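Local coordinates for protein Tni2 (PDB 6B12) that probably serves as an immunity protein that binds a toxin of the same bacterium and blocks its activity, sparing the producing cell, at residues W29-W41 with L46-V58. Sequence-based numbering, arbitrary orientation.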
loop_
_atom_site.group_PDB
_atom_site.type_symbol
_atom_site.label_atom_id
_atom_site.label_comp_id
_atom_site.label_asym_id
_atom_site.label_seq_id
_atom_site.Cartn_x
_atom_site.Cartn_y
_atom_site.Cartn_z
ATOM N N TRP C 29 -10.636 -16.650 2.638
ATOM C CA TRP C 29 -9.369 -16.554 1.925
ATOM C C TRP C 29 -8.289 -15.965 2.814
ATOM O O TRP C 29 -8.533 -15.026 3.580
ATOM C CB TRP C 29 -9.492 -15.685 0.673
ATOM C CG TRP C 29 -10.377 -16.221 -0.399
ATOM C CD1 TRP C 29 -11.161 -17.338 -0.344
ATOM C CD2 TRP C 29 -10.582 -15.650 -1.697
ATOM N NE1 TRP C 29 -11.836 -17.500 -1.528
ATOM C CE2 TRP C 29 -11.495 -16.478 -2.378
ATOM C CE3 TRP C 29 -10.069 -14.523 -2.352
ATOM C CZ2 TRP C 29 -11.920 -16.213 -3.684
ATOM C CZ3 TRP C 29 -10.489 -14.264 -3.651
ATOM C CH2 TRP C 29 -11.409 -15.104 -4.297
ATOM N N SER C 30 -7.092 -16.529 2.704
ATOM C CA SER C 30 -5.865 -15.961 3.237
ATOM C C SER C 30 -5.204 -15.082 2.185
ATOM O O SER C 30 -5.545 -15.157 1.000
ATOM C CB SER C 30 -4.913 -17.078 3.664
ATOM O OG SER C 30 -5.398 -17.711 4.828
ATOM N N PRO C 31 -4.260 -14.227 2.586
ATOM C CA PRO C 31 -3.468 -13.497 1.592
ATOM C C PRO C 31 -2.752 -14.468 0.671
ATOM O O PRO C 31 -2.272 -15.519 1.103
ATOM C CB PRO C 31 -2.470 -12.701 2.447
ATOM C CG PRO C 31 -3.167 -12.537 3.770
ATOM C CD PRO C 31 -3.905 -13.835 3.965
ATOM N N CYS C 32 -2.686 -14.113 -0.608
ATOM C CA CYS C 32 -1.994 -14.947 -1.584
ATOM C C CYS C 32 -1.522 -14.063 -2.723
ATOM O O CYS C 32 -2.246 -13.151 -3.132
ATOM C CB CYS C 32 -2.923 -16.053 -2.105
ATOM S SG CYS C 32 -2.139 -17.319 -3.113
ATOM N N ARG C 33 -0.336 -14.347 -3.266
ATOM C CA ARG C 33 0.112 -13.600 -4.439
ATOM C C ARG C 33 -0.829 -13.805 -5.619
ATOM O O ARG C 33 -1.430 -14.869 -5.803
ATOM C CB ARG C 33 1.548 -13.989 -4.848
ATOM C CG ARG C 33 1.752 -15.357 -5.524
ATOM C CD ARG C 33 2.909 -16.187 -4.867
ATOM N NE ARG C 33 4.212 -15.518 -4.879
ATOM C CZ ARG C 33 5.345 -16.034 -5.371
ATOM N NH1 ARG C 33 6.461 -15.323 -5.335
ATOM N NH2 ARG C 33 5.375 -17.248 -5.883
ATOM N N VAL C 34 -0.946 -12.754 -6.417
ATOM C CA VAL C 34 -1.648 -12.786 -7.693
ATOM C C VAL C 34 -0.608 -13.026 -8.771
ATOM O O VAL C 34 0.386 -12.296 -8.855
ATOM C CB VAL C 34 -2.401 -11.474 -7.922
ATOM C CG1 VAL C 34 -2.904 -11.343 -9.397
ATOM C CG2 VAL C 34 -3.553 -11.386 -6.936
ATOM N N VAL C 35 -0.819 -14.063 -9.578
ATOM C CA VAL C 35 0.130 -14.411 -10.621
ATOM C C VAL C 35 -0.368 -14.061 -12.012
ATOM O O VAL C 35 0.415 -14.160 -12.965
ATOM C CB VAL C 35 0.511 -15.906 -10.558
ATOM C CG1 VAL C 35 1.221 -16.203 -9.211
ATOM C CG2 VAL C 35 -0.724 -16.806 -10.730
ATOM N N GLU C 36 -1.638 -13.687 -12.170
ATOM C CA GLU C 36 -2.129 -13.340 -13.498
ATOM C C GLU C 36 -3.205 -12.272 -13.387
ATOM O O GLU C 36 -4.042 -12.323 -12.478
ATOM C CB GLU C 36 -2.697 -14.556 -14.241
ATOM C CG GLU C 36 -3.398 -14.133 -15.549
ATOM C CD GLU C 36 -3.770 -15.278 -16.425
ATOM O OE1 GLU C 36 -3.361 -16.407 -16.113
ATOM O OE2 GLU C 36 -4.489 -15.034 -17.427
ATOM N N ALA C 37 -3.154 -11.290 -14.298
ATOM C CA ALA C 37 -4.249 -10.359 -14.528
ATOM C C ALA C 37 -4.735 -10.576 -15.950
ATOM O O ALA C 37 -3.919 -10.654 -16.874
ATOM C CB ALA C 37 -3.811 -8.911 -14.330
ATOM N N ARG C 38 -6.045 -10.728 -16.120
ATOM C CA ARG C 38 -6.627 -11.042 -17.412
ATOM C C ARG C 38 -7.798 -10.103 -17.652
ATOM O O ARG C 38 -8.489 -9.710 -16.707
ATOM C CB ARG C 38 -7.068 -12.526 -17.412
ATOM C CG ARG C 38 -7.960 -13.011 -18.500
ATOM C CD ARG C 38 -8.269 -14.504 -18.239
ATOM N NE ARG C 38 -9.179 -14.728 -17.109
ATOM C CZ ARG C 38 -9.206 -15.831 -16.361
ATOM N NH1 ARG C 38 -8.355 -16.828 -16.589
ATOM N NH2 ARG C 38 -10.080 -15.933 -15.365
ATOM N N TRP C 39 -8.020 -9.724 -18.914
ATOM C CA TRP C 39 -9.139 -8.827 -19.217
ATOM C C TRP C 39 -9.527 -8.961 -20.680
ATOM O O TRP C 39 -8.795 -9.529 -21.492
ATOM C CB TRP C 39 -8.799 -7.355 -18.898
ATOM C CG TRP C 39 -7.669 -6.772 -19.766
ATOM C CD1 TRP C 39 -7.813 -6.007 -20.894
ATOM C CD2 TRP C 39 -6.252 -6.910 -19.553
ATOM N NE1 TRP C 39 -6.575 -5.661 -21.399
ATOM C CE2 TRP C 39 -5.600 -6.215 -20.601
ATOM C CE3 TRP C 39 -5.474 -7.582 -18.591
ATOM C CZ2 TRP C 39 -4.215 -6.154 -20.710
ATOM C CZ3 TRP C 39 -4.090 -7.523 -18.705
ATOM C CH2 TRP C 39 -3.478 -6.813 -19.754
ATOM N N ARG C 40 -10.710 -8.417 -21.014
ATOM C CA ARG C 40 -11.156 -8.364 -22.397
ATOM C C ARG C 40 -10.952 -6.967 -22.977
ATOM O O ARG C 40 -11.230 -5.965 -22.317
ATOM C CB ARG C 40 -12.636 -8.743 -22.523
ATOM C CG ARG C 40 -13.082 -8.746 -23.963
ATOM C CD ARG C 40 -14.510 -9.262 -24.145
ATOM N NE ARG C 40 -15.504 -8.438 -23.467
ATOM C CZ ARG C 40 -16.056 -7.336 -23.979
ATOM N NH1 ARG C 40 -15.716 -6.878 -25.188
ATOM N NH2 ARG C 40 -16.954 -6.674 -23.266
ATOM N N TRP C 41 -10.451 -6.922 -24.209
ATOM C CA TRP C 41 -10.411 -5.719 -25.034
ATOM C C TRP C 41 -10.996 -6.103 -26.376
ATOM O O TRP C 41 -10.447 -6.976 -27.067
ATOM C CB TRP C 41 -8.976 -5.188 -25.204
ATOM C CG TRP C 41 -8.884 -3.924 -25.996
ATOM C CD1 TRP C 41 -8.711 -3.792 -27.352
ATOM C CD2 TRP C 41 -8.931 -2.606 -25.462
ATOM N NE1 TRP C 41 -8.671 -2.450 -27.689
ATOM C CE2 TRP C 41 -8.798 -1.707 -26.541
ATOM C CE3 TRP C 41 -9.073 -2.099 -24.158
ATOM C CZ2 TRP C 41 -8.803 -0.322 -26.365
ATOM C CZ3 TRP C 41 -9.069 -0.721 -23.978
ATOM C CH2 TRP C 41 -8.936 0.152 -25.081
ATOM N N LEU C 46 -6.843 -10.804 -22.971
ATOM C CA LEU C 46 -5.447 -10.413 -22.850
ATOM C C LEU C 46 -5.015 -10.638 -21.415
ATOM O O LEU C 46 -5.828 -10.586 -20.489
ATOM C CB LEU C 46 -5.251 -8.944 -23.245
ATOM C CG LEU C 46 -5.722 -8.670 -24.681
ATOM C CD1 LEU C 46 -5.900 -7.182 -24.867
ATOM C CD2 LEU C 46 -4.663 -9.214 -25.650
ATOM N N SER C 47 -3.726 -10.861 -21.223
ATOM C CA SER C 47 -3.287 -11.093 -19.858
ATOM C C SER C 47 -1.824 -10.719 -19.704
ATOM O O SER C 47 -1.091 -10.587 -20.682
ATOM C CB SER C 47 -3.478 -12.556 -19.463
ATOM O OG SER C 47 -2.624 -13.361 -20.251
ATOM N N VAL C 48 -1.421 -10.570 -18.447
ATOM C CA VAL C 48 -0.013 -10.551 -18.047
ATOM C C VAL C 48 0.156 -11.553 -16.917
ATOM O O VAL C 48 -0.733 -11.708 -16.075
ATOM C CB VAL C 48 0.429 -9.140 -17.616
ATOM C CG1 VAL C 48 0.401 -8.206 -18.840
ATOM C CG2 VAL C 48 -0.485 -8.611 -16.504
ATOM N N VAL C 49 1.283 -12.261 -16.905
ATOM C CA VAL C 49 1.470 -13.358 -15.959
ATOM C C VAL C 49 2.847 -13.222 -15.339
ATOM O O VAL C 49 3.825 -13.046 -16.064
ATOM C CB VAL C 49 1.358 -14.731 -16.649
ATOM C CG1 VAL C 49 1.601 -15.857 -15.627
ATOM C CG2 VAL C 49 0.026 -14.865 -17.365
ATOM N N ASN C 50 2.923 -13.316 -14.015
ATOM C CA ASN C 50 4.217 -13.262 -13.324
ATOM C C ASN C 50 4.166 -14.243 -12.164
ATOM O O ASN C 50 3.444 -14.001 -11.199
ATOM C CB ASN C 50 4.508 -11.830 -12.845
ATOM C CG ASN C 50 5.903 -11.690 -12.248
ATOM O OD1 ASN C 50 6.627 -12.671 -12.136
ATOM N ND2 ASN C 50 6.276 -10.480 -11.867
ATOM N N SER C 51 4.934 -15.346 -12.233
ATOM C CA SER C 51 4.832 -16.320 -11.146
ATOM C C SER C 51 5.403 -15.768 -9.844
ATOM O O SER C 51 5.083 -16.278 -8.761
ATOM C CB SER C 51 5.520 -17.625 -11.547
ATOM O OG SER C 51 6.919 -17.466 -11.656
ATOM N N ARG C 52 6.192 -14.693 -9.919
ATOM C CA ARG C 52 6.672 -14.004 -8.729
ATOM C C ARG C 52 5.631 -13.129 -8.061
ATOM O O ARG C 52 5.874 -12.658 -6.940
ATOM C CB ARG C 52 7.870 -13.125 -9.083
ATOM C CG ARG C 52 9.085 -13.936 -9.456
ATOM C CD ARG C 52 10.167 -13.050 -10.024
ATOM N NE ARG C 52 11.439 -13.779 -10.039
ATOM C CZ ARG C 52 12.374 -13.591 -10.956
ATOM N NH1 ARG C 52 12.171 -12.712 -11.925
ATOM N NH2 ARG C 52 13.502 -14.284 -10.906
ATOM N N GLY C 53 4.515 -12.872 -8.725
ATOM C CA GLY C 53 3.462 -12.050 -8.178
ATOM C C GLY C 53 3.397 -10.683 -8.848
ATOM O O GLY C 53 4.403 -10.140 -9.340
ATOM N N LEU C 54 2.191 -10.121 -8.874
ATOM C CA LEU C 54 1.973 -8.795 -9.436
ATOM C C LEU C 54 0.790 -8.157 -8.737
ATOM O O LEU C 54 -0.034 -8.831 -8.124
ATOM C CB LEU C 54 1.739 -8.857 -10.950
ATOM C CG LEU C 54 0.497 -9.646 -11.408
ATOM C CD1 LEU C 54 -0.727 -8.746 -11.602
ATOM C CD2 LEU C 54 0.775 -10.397 -12.722
ATOM N N LEU C 55 0.710 -6.833 -8.836
ATOM C CA LEU C 55 -0.418 -6.086 -8.311
ATOM C C LEU C 55 -0.946 -5.293 -9.488
ATOM O O LEU C 55 -0.186 -4.538 -10.097
ATOM C CB LEU C 55 0.031 -5.181 -7.155
ATOM C CG LEU C 55 -0.984 -4.470 -6.275
ATOM C CD1 LEU C 55 -1.910 -5.465 -5.531
ATOM C CD2 LEU C 55 -0.218 -3.613 -5.280
ATOM N N ALA C 56 -2.227 -5.485 -9.827
ATOM C CA ALA C 56 -2.782 -4.879 -11.041
ATOM C C ALA C 56 -4.045 -4.112 -10.709
ATOM O O ALA C 56 -4.880 -4.590 -9.930
ATOM C CB ALA C 56 -3.126 -5.947 -12.108
ATOM N N ILE C 57 -4.190 -2.926 -11.308
ATOM C CA ILE C 57 -5.437 -2.172 -11.235
ATOM C C ILE C 57 -5.809 -1.731 -12.640
ATOM O O ILE C 57 -4.960 -1.611 -13.527
ATOM C CB ILE C 57 -5.363 -0.935 -10.302
ATOM C CG1 ILE C 57 -4.226 -0.006 -10.743
ATOM C CG2 ILE C 57 -5.201 -1.370 -8.831
ATOM C CD1 ILE C 57 -4.379 1.429 -10.251
ATOM N N VAL C 58 -7.091 -1.530 -12.853
ATOM C CA VAL C 58 -7.546 -0.866 -14.068
ATOM C C VAL C 58 -7.600 0.630 -13.779
ATOM O O VAL C 58 -8.250 1.060 -12.823
ATOM C CB VAL C 58 -8.912 -1.402 -14.516
ATOM C CG1 VAL C 58 -9.426 -0.592 -15.699
ATOM C CG2 VAL C 58 -8.812 -2.915 -14.879
HETATM O O HOH W 1 7.977 -12.813 -5.271
HETATM O O HOH W 2 0.593 -10.336 -5.769
#
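Leu46 and Trp39 form a hydrogen-bonded pair in the antiparallel beta hairpin of strands 34-41 and 44-49. Leu46 CB lies over the face of the Trp39 indole, 4.1 Å from the centroid of the five-membered ring, in a CH-pi contact. Trp39 CG sits between the backbone N and the carbonyl carbon (chi1 65°), which lays the ring over the neighbouring strand. Trp39 NE1 is held by Gly85 O. Ser47 packs CB at 3.4 Å from Glu36 OE2. Val48 and Ala37 exchange two backbone hydrogen bonds. Val49 sets CG2 against the extended Glu36 chain, which crosses it at a slant. Asn50 N then donates to Val35 O (2.8 Å), beside the classic bulge that Val35 and Glu36 make opposite Ile8. A type I turn follows from Asn50 to Gly53. Asn50 OD1 takes Arg52 N from above its carbonyl plane, as an Asx turn. Ser51 O sits over one face of the Arg33 guanidinium, whose NH2 has a salt bridge to Glu10. A water links Arg52 O to Arg33 NH1, weakly at the arginine. Leu54 N reaches Val34 O at 2.8 Å as the chain passes into strand 54-58 of a second sheet. Between the two sheets Leu54 CD1 touches Val34 CG1, and Ala56 CB meets Ala37 CB at 3.8 Å.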